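Side-chain contacts in Ig domain protein, group 2 domain protein (PDB 6BG8), which binds ice through its DUF3494 domain, the part modelled here, holding the bacterium on ice and inhibiting growth of the crystals: residues A[52-57]-A[73-78]; A[79-84]-A[88-93]. All blocks are in the same frame, centred on the assembly; numbering follows the deposited sequence.

Interaction 1 of 2, residues A[52-57]-A[73-78]; sequences VNAGEF and PPYVVP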
ATOM      1  N   VAL A  52       6.764 -14.687 -19.774  1.00 11.85           N
ATOM      2  CA  VAL A  52       6.766 -14.875 -21.220  1.00 11.10           C
ATOM      3  C   VAL A  52       6.668 -13.534 -21.931  1.00 11.51           C
ATOM      4  O   VAL A  52       7.416 -13.257 -22.874  1.00 11.13           O
ATOM      5  CB  VAL A  52       5.617 -15.809 -21.642  1.00 11.58           C
ATOM      6  CG1 VAL A  52       5.402 -15.732 -23.159  1.00 15.80           C
ATOM      7  CG2 VAL A  52       5.890 -17.232 -21.194  1.00 12.53           C
ATOM      8  N   ASN A  53       5.741 -12.692 -21.498  1.00 10.53           N
ATOM      9  CA  ASN A  53       5.479 -11.416 -22.146  1.00 16.05           C
ATOM     10  C   ASN A  53       6.157 -10.269 -21.404  1.00 16.24           C
ATOM     11  O   ASN A  53       6.264 -10.275 -20.175  1.00 14.28           O
ATOM     12  CB  ASN A  53       3.974 -11.168 -22.234  1.00 13.61           C
ATOM     13  CG  ASN A  53       3.270 -12.221 -23.057  1.00 19.41           C
ATOM     14  OD1 ASN A  53       3.495 -12.318 -24.260  1.00 23.84           O
ATOM     15  ND2 ASN A  53       2.406 -13.014 -22.417  1.00 18.99           N
ATOM     16  N   ALA A  54       6.609  -9.279 -22.170  1.00 12.68           N
ATOM     17  CA  ALA A  54       7.320  -8.135 -21.605  1.00 11.43           C
ATOM     18  C   ALA A  54       6.482  -7.438 -20.542  1.00 12.89           C
ATOM     19  O   ALA A  54       5.349  -7.024 -20.800  1.00 16.35           O
ATOM     20  CB  ALA A  54       7.684  -7.138 -22.706  1.00 14.94           C
ATOM     21  N   GLY A  55       7.061  -7.285 -19.354  1.00  9.26           N
ATOM     22  CA  GLY A  55       6.397  -6.688 -18.226  1.00 10.28           C
ATOM     23  C   GLY A  55       5.866  -7.694 -17.229  1.00  9.03           C
ATOM     24  O   GLY A  55       5.661  -7.342 -16.062  1.00 10.00           O
ATOM     25  N   GLU A  56       5.650  -8.937 -17.659  1.00  8.83           N
ATOM     26  CA  GLU A  56       5.180  -9.978 -16.759  1.00 10.04           C
ATOM     27  C   GLU A  56       6.290 -10.434 -15.822  1.00  7.81           C
ATOM     28  O   GLU A  56       7.468 -10.477 -16.187  1.00  8.83           O
ATOM     29  CB  GLU A  56       4.661 -11.183 -17.548  1.00  8.31           C
ATOM     30  CG  GLU A  56       3.365 -10.929 -18.272  1.00 11.81           C
ATOM     31  CD  GLU A  56       2.881 -12.138 -19.045  1.00 17.60           C
ATOM     32  OE1 GLU A  56       3.724 -12.941 -19.494  1.00 15.16           O
ATOM     33  OE2 GLU A  56       1.653 -12.284 -19.204  1.00 25.12           O
ATOM     34  N   PHE A  57       5.894 -10.771 -14.600  1.00  5.76           N
ATOM     35  CA  PHE A  57       6.722 -11.500 -13.657  1.00  6.02           C
ATOM     36  C   PHE A  57       5.987 -12.782 -13.300  1.00  7.04           C
ATOM     37  O   PHE A  57       4.760 -12.771 -13.159  1.00  8.56           O
ATOM     38  CB  PHE A  57       6.977 -10.704 -12.371  1.00 10.25           C
ATOM     39  CG  PHE A  57       7.950  -9.560 -12.513  1.00  9.14           C
ATOM     40  CD1 PHE A  57       9.037  -9.628 -13.374  1.00  8.82           C
ATOM     41  CD2 PHE A  57       7.791  -8.421 -11.732  1.00 11.49           C
ATOM     42  CE1 PHE A  57       9.930  -8.560 -13.472  1.00 10.44           C
ATOM     43  CE2 PHE A  57       8.677  -7.356 -11.819  1.00 11.48           C
ATOM     44  CZ  PHE A  57       9.743  -7.415 -12.687  1.00  6.85           C
ATOM     45  N   PRO A  73       9.256  -1.383 -29.015  1.00 12.50           N
ATOM     46  CA  PRO A  73       9.096  -2.707 -28.394  1.00 12.69           C
ATOM     47  C   PRO A  73      10.124  -2.938 -27.292  1.00 12.02           C
ATOM     48  O   PRO A  73      11.133  -2.227 -27.249  1.00 14.31           O
ATOM     49  CB  PRO A  73       9.315  -3.677 -29.568  1.00 12.93           C
ATOM     50  CG  PRO A  73      10.082  -2.894 -30.581  1.00 13.49           C
ATOM     51  CD  PRO A  73       9.652  -1.472 -30.428  1.00 14.51           C
ATOM     52  N   PRO A  74       9.897  -3.940 -26.429  1.00 12.31           N
ATOM     53  CA  PRO A  74       8.783  -4.887 -26.442  1.00  6.10           C
ATOM     54  C   PRO A  74       7.686  -4.598 -25.421  1.00  9.01           C
ATOM     55  O   PRO A  74       6.669  -5.288 -25.423  1.00 10.92           O
ATOM     56  CB  PRO A  74       9.476  -6.199 -26.089  1.00 12.14           C
ATOM     57  CG  PRO A  74      10.496  -5.767 -25.080  1.00 10.70           C
ATOM     58  CD  PRO A  74      10.930  -4.356 -25.464  1.00 10.78           C
ATOM     59  N   TYR A  75       7.893  -3.608 -24.556  1.00  8.44           N
ATOM     60  CA  TYR A  75       6.917  -3.305 -23.517  1.00  9.90           C
ATOM     61  C   TYR A  75       5.717  -2.547 -24.102  1.00  9.14           C
ATOM     62  O   TYR A  75       5.755  -2.040 -25.227  1.00 10.12           O
ATOM     63  CB  TYR A  75       7.592  -2.516 -22.388  1.00  9.44           C
ATOM     64  CG  TYR A  75       8.642  -3.338 -21.666  1.00 10.82           C
ATOM     65  CD1 TYR A  75       9.969  -3.343 -22.084  1.00  8.99           C
ATOM     66  CD2 TYR A  75       8.296  -4.142 -20.587  1.00  9.61           C
ATOM     67  CE1 TYR A  75      10.922  -4.119 -21.434  1.00  7.39           C
ATOM     68  CE2 TYR A  75       9.248  -4.918 -19.936  1.00  9.23           C
ATOM     69  CZ  TYR A  75      10.555  -4.896 -20.364  1.00 10.09           C
ATOM     70  OH  TYR A  75      11.502  -5.664 -19.724  1.00 10.81           O
ATOM     71  N   VAL A  76       4.632  -2.495 -23.324  1.00  8.11           N
ATOM     72  CA  VAL A  76       3.355  -1.946 -23.771  1.00  8.68           C
ATOM     73  C   VAL A  76       2.987  -0.764 -22.884  1.00 11.21           C
ATOM     74  O   VAL A  76       2.780  -0.928 -21.674  1.00  9.09           O
ATOM     75  CB  VAL A  76       2.238  -3.001 -23.741  1.00 11.58           C
ATOM     76  CG1 VAL A  76       0.906  -2.374 -24.138  1.00 12.04           C
ATOM     77  CG2 VAL A  76       2.588  -4.170 -24.658  1.00  9.75           C
ATOM     78  N   VAL A  77       2.841   0.400 -23.496  1.00  7.71           N
ATOM     79  CA  VAL A  77       2.460   1.612 -22.756  1.00  6.56           C
ATOM     80  C   VAL A  77       0.994   1.516 -22.349  1.00  8.13           C
ATOM     81  O   VAL A  77       0.128   1.260 -23.206  1.00 12.55           O
ATOM     82  CB  VAL A  77       2.698   2.854 -23.609  1.00 10.67           C
ATOM     83  CG1 VAL A  77       2.227   4.103 -22.860  1.00 12.96           C
ATOM     84  CG2 VAL A  77       4.170   2.955 -24.003  1.00 11.42           C
ATOM     85  N   PRO A  78       0.662   1.721 -21.079  1.00  8.53           N
ATOM     86  CA  PRO A  78      -0.753   1.699 -20.683  1.00 10.29           C
ATOM     87  C   PRO A  78      -1.569   2.769 -21.399  1.00 10.79           C
ATOM     88  O   PRO A  78      -1.135   3.907 -21.581  1.00  8.82           O
ATOM     89  CB  PRO A  78      -0.706   1.950 -19.172  1.00  9.43           C
ATOM     90  CG  PRO A  78       0.680   1.477 -18.759  1.00  7.89           C
ATOM     91  CD  PRO A  78       1.568   1.836 -19.921  1.00 11.20           C
TER
HETATM   92  O   HOH W   1       4.762  -3.762 -20.726  1.00 16.10           O

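Interaction 2 of 2, residues A[79-84]-A[88-93]; sequences VPYASM and INQSRT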
ATOM      1  N   VAL A  79      -2.767   2.375 -21.797  1.00 13.72           N
ATOM      2  CA  VAL A  79      -3.751   3.298 -22.367  1.00 13.01           C
ATOM      3  C   VAL A  79      -4.165   4.302 -21.294  1.00 15.02           C
ATOM      4  O   VAL A  79      -4.253   3.928 -20.111  1.00 15.29           O
ATOM      5  CB  VAL A  79      -4.946   2.490 -22.883  1.00 20.42           C
ATOM      6  CG1 VAL A  79      -6.186   3.290 -22.908  1.00 20.56           C
ATOM      7  CG2 VAL A  79      -4.641   1.921 -24.254  1.00 19.83           C
ATOM      8  N   PRO A  80      -4.395   5.584 -21.627  1.00 14.99           N
ATOM      9  CA  PRO A  80      -4.326   6.254 -22.930  1.00 13.35           C
ATOM     10  C   PRO A  80      -3.020   7.015 -23.161  1.00 14.01           C
ATOM     11  O   PRO A  80      -2.972   7.941 -23.979  1.00 16.50           O
ATOM     12  CB  PRO A  80      -5.495   7.230 -22.853  1.00 14.07           C
ATOM     13  CG  PRO A  80      -5.436   7.690 -21.412  1.00 16.52           C
ATOM     14  CD  PRO A  80      -4.909   6.505 -20.594  1.00 13.78           C
ATOM     15  N   TYR A  81      -1.966   6.633 -22.452  1.00 12.28           N
ATOM     16  CA  TYR A  81      -0.754   7.442 -22.439  1.00 10.06           C
ATOM     17  C   TYR A  81       0.029   7.321 -23.742  1.00 16.29           C
ATOM     18  O   TYR A  81       0.088   6.256 -24.363  1.00 13.17           O
ATOM     19  CB  TYR A  81       0.118   7.057 -21.246  1.00 10.52           C
ATOM     20  CG  TYR A  81      -0.569   7.432 -19.965  1.00  9.40           C
ATOM     21  CD1 TYR A  81      -0.514   8.737 -19.482  1.00  8.79           C
ATOM     22  CD2 TYR A  81      -1.316   6.504 -19.258  1.00 11.00           C
ATOM     23  CE1 TYR A  81      -1.164   9.094 -18.323  1.00 11.07           C
ATOM     24  CE2 TYR A  81      -1.975   6.856 -18.105  1.00 12.73           C
ATOM     25  CZ  TYR A  81      -1.896   8.149 -17.639  1.00  9.06           C
ATOM     26  OH  TYR A  81      -2.561   8.487 -16.484  1.00 10.98           O
ATOM     27  N   ALA A  82       0.642   8.433 -24.142  1.00 12.39           N
ATOM     28  CA  ALA A  82       1.405   8.504 -25.379  1.00 10.71           C
ATOM     29  C   ALA A  82       2.762   7.834 -25.272  1.00 15.36           C
ATOM     30  O   ALA A  82       3.335   7.451 -26.298  1.00 14.20           O
ATOM     31  CB  ALA A  82       1.590   9.967 -25.787  1.00 14.59           C
ATOM     32  N   SER A  83       3.285   7.690 -24.061  1.00  8.97           N
ATOM     33  CA  SER A  83       4.614   7.145 -23.842  1.00 10.41           C
ATOM     34  C   SER A  83       4.658   6.572 -22.439  1.00 12.50           C
ATOM     35  O   SER A  83       3.827   6.902 -21.585  1.00 10.61           O
ATOM     36  CB  SER A  83       5.694   8.214 -24.001  1.00  9.36           C
ATOM     37  OG  SER A  83       5.535   9.198 -22.989  1.00 10.52           O
ATOM     38  N   MET A  84       5.637   5.697 -22.210  1.00  8.74           N
ATOM     39  CA  MET A  84       5.816   5.167 -20.867  1.00  7.68           C
ATOM     40  C   MET A  84       6.207   6.272 -19.896  1.00  8.65           C
ATOM     41  O   MET A  84       5.776   6.271 -18.740  1.00  9.07           O
ATOM     42  CB  MET A  84       6.857   4.051 -20.881  1.00 10.98           C
ATOM     43  CG  MET A  84       6.888   3.254 -19.599  1.00  9.48           C
ATOM     44  SD  MET A  84       5.401   2.251 -19.383  1.00  9.49           S
ATOM     45  CE  MET A  84       5.722   0.878 -20.499  1.00  7.88           C
ATOM     46  N   ILE A  88       4.370   7.111 -16.330  1.00  8.43           N
ATOM     47  CA  ILE A  88       5.082   7.242 -15.063  1.00  8.02           C
ATOM     48  C   ILE A  88       4.870   8.636 -14.476  1.00  6.73           C
ATOM     49  O   ILE A  88       4.739   8.799 -13.257  1.00  7.40           O
ATOM     50  CB  ILE A  88       6.579   6.935 -15.268  1.00  5.35           C
ATOM     51  CG1 ILE A  88       6.810   5.464 -15.688  1.00  5.99           C
ATOM     52  CG2 ILE A  88       7.389   7.344 -14.027  1.00  8.34           C
ATOM     53  CD1 ILE A  88       6.500   4.440 -14.613  1.00  7.74           C
ATOM     54  N   ASN A  89       4.834   9.663 -15.331  1.00  5.61           N
ATOM     55  CA  ASN A  89       4.656  11.026 -14.841  1.00  5.69           C
ATOM     56  C   ASN A  89       3.329  11.186 -14.114  1.00  8.57           C
ATOM     57  O   ASN A  89       3.268  11.772 -13.026  1.00  7.78           O
ATOM     58  CB  ASN A  89       4.734  12.014 -15.997  1.00  7.23           C
ATOM     59  CG  ASN A  89       6.140  12.233 -16.454  1.00 10.16           C
ATOM     60  OD1 ASN A  89       7.091  11.854 -15.764  1.00  7.25           O
ATOM     61  ND2 ASN A  89       6.291  12.842 -17.622  1.00  9.39           N
ATOM     62  N   GLN A  90       2.244  10.700 -14.723  1.00  6.52           N
ATOM     63  CA  GLN A  90       0.943  10.814 -14.080  1.00  9.08           C
ATOM     64  C   GLN A  90       0.886   9.973 -12.820  1.00  8.18           C
ATOM     65  O   GLN A  90       0.287  10.388 -11.821  1.00  9.76           O
ATOM     66  CB  GLN A  90      -0.179  10.420 -15.041  1.00  7.27           C
ATOM     67  CG  GLN A  90      -1.546  10.891 -14.563  1.00 10.13           C
ATOM     68  CD  GLN A  90      -1.609  12.408 -14.461  1.00  7.64           C
ATOM     69  OE1 GLN A  90      -1.427  13.116 -15.456  1.00 12.10           O
ATOM     70  NE2 GLN A  90      -1.854  12.913 -13.261  1.00  8.28           N
ATOM     71  N   SER A  91       1.509   8.789 -12.840  1.00  7.37           N
ATOM     72  CA  SER A  91       1.527   7.962 -11.643  1.00  6.68           C
ATOM     73  C   SER A  91       2.282   8.656 -10.518  1.00  6.42           C
ATOM     74  O   SER A  91       1.828   8.660  -9.367  1.00  7.66           O
ATOM     75  CB  SER A  91       2.141   6.597 -11.960  1.00  5.27           C
ATOM     76  OG  SER A  91       1.305   5.882 -12.857  1.00  7.32           O
ATOM     77  N   ARG A  92       3.426   9.269 -10.838  1.00  4.88           N
ATOM     78  CA  ARG A  92       4.198   9.970  -9.815  1.00  6.47           C
ATOM     79  C   ARG A  92       3.391  11.117  -9.218  1.00 10.32           C
ATOM     80  O   ARG A  92       3.350  11.292  -7.995  1.00  8.44           O
ATOM     81  CB  ARG A  92       5.520  10.482 -10.408  1.00  9.11           C
ATOM     82  CG  ARG A  92       6.461  11.100  -9.371  1.00  5.85           C
ATOM     83  CD  ARG A  92       7.678  11.774 -10.004  1.00  5.73           C
ATOM     84  NE  ARG A  92       8.506  10.872 -10.812  1.00  7.02           N
ATOM     85  CZ  ARG A  92       8.513  10.860 -12.143  1.00  4.65           C
ATOM     86  NH1 ARG A  92       7.715  11.673 -12.815  1.00  8.11           N
ATOM     87  NH2 ARG A  92       9.294  10.007 -12.811  1.00  6.59           N
ATOM     88  N   THR A  93       2.729  11.904 -10.071  1.00  8.39           N
ATOM     89  CA  THR A  93       1.941  13.030  -9.578  1.00  8.71           C
ATOM     90  C   THR A  93       0.785  12.542  -8.708  1.00  7.10           C
ATOM     91  O   THR A  93       0.558  13.059  -7.605  1.00  6.81           O
ATOM     92  CB  THR A  93       1.427  13.849 -10.763  1.00  6.09           C
ATOM     93  OG1 THR A  93       2.537  14.430 -11.456  1.00  7.43           O
ATOM     94  CG2 THR A  93       0.481  14.965 -10.308  1.00 10.16           C
TER

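Interaction 1 of 2, residues A[52-57]-A[73-78]
Ala-54, at the crest of a type II beta turn running from Asn-53 to Glu-56, sets its methyl group over one face of the Tyr-75 ring. CB stands 4.0 Å from the centroid of that ring and 20° off its normal, a CH-pi contact displaced toward the CD2 side. The same methyl leans on Pro-74, where Ala-54 CB lies 3.4 Å from Pro-74 O and 3.9 Å from Pro-74 CG, so one small group fills the corner between a pyrrolidine ring and a phenol. At chi1 -65° CG of Tyr-75 lies beside its backbone N, and the side of the ring bearing CD2 and CE2 comes alongside the Ala-54 to Gly-55 peptide. There Gly-55 N approaches Tyr-75 CE2 obliquely at 3.3 Å, a van der Waals contact. Gly-55 has a positive phi of 100°, at the third position of the type II turn, where glycine is common.

The turn is braced from within: Glu-56 N bonds Asn-53 O, and Glu-56 OE1 accepts Asn-53 N at 2.9 Å from above the carboxylate plane. A water, bonded to Val-76 N at 2.9 Å and more weakly to Ala-54 O, spans the two loops at the edge of the Tyr-75 ring. Arg-42 and Asp-70 also touch the tyrosine side chain, and Ser-65 bonds Gly-55 from the neighbouring strand. With no direct hydrogen bond between the segments, the fit of these loops at one end of the beta-solenoid depends on shape: the turn, kept in form by its own bonds, presents the methyl, and the water supplies the polar link.

Interaction 2 of 2, residues A[79-84]-A[88-93]
Tyr-81 lays the hydroxyl end of its ring against the aliphatic part of Gln-90, on the first half of helix 84-103. Tyr-81 OH is 3.2 Å from Gln-90 CG, and Tyr-81 CE1 is 3.7 Å from Gln-90 CB, an approach that is neither over the face nor at the edge. The two side chains cross at about a right angle, yet the phenol and amide planes are only 27° apart. With CG of Gln-90 on the far side from its N (chi1 -164°) and a bend at chi2, the chain presents CB and CG to Tyr-81, while the amide projects outward and NE2 bonds Asp-94 one turn on. The phenol oxygen has its polar partner in Glu-10.

Closer to the helix start, Met-84 O accepts Ile-88 N at 2.9 Å with an N-H...O angle of 167°, an ordinary i to i+4 helical bond. Ile-88 CG1 sits 3.3 Å from that same carbonyl oxygen, and Met-84 CG lies 4.5 Å from Ile-88 CG1, a loose apolar contact on the buried side. Ser-83 is the N-cap, its OG bonding Ala-86 N in the first turn.

Further along, Asn-89 OD1 takes Arg-92 NH1 at 3.0 Å, with the oxygen in the guanidinium plane. Arg-92 also reaches Asp-39 through a salt bridge and Leu-38 O, tying the helix to the loop that follows strand 34-37. The long helix alongside a beta-solenoid is a hallmark of this DUF3494 fold. Here the tyrosine hydroxyl and the glutamine amide each spend their polarity on an acidic partner, which leaves their mutual contact to packing; the directional bonding at the helix start lies in the serine N-cap and the Met-84 to Ile-88 bond.

Overall arrangement
Both contacts sit on the same side of the domain, their centres about 15 Å apart, and follow one another along the chain. Both are partly buried. Interaction 1 joins two loops by apolar touches and a bridging water, with Gly-55 buried and Pro-74 exposed. Interaction 2, with Met-84 and Ile-88 buried and no touching residue exposed, combines a bond inside the first turns of helix 84-103 with a loop-to-helix contact between Tyr-81 and Gln-90. They meet directly: Val-77 CG1 lies 3.5 Å from Ser-83 O, and Pro-78 CD is 3.9 Å from Met-84 SD. Residues 73-84 thus lead from the solenoid end into the helix, away from the ice-binding motif inferred by similarity.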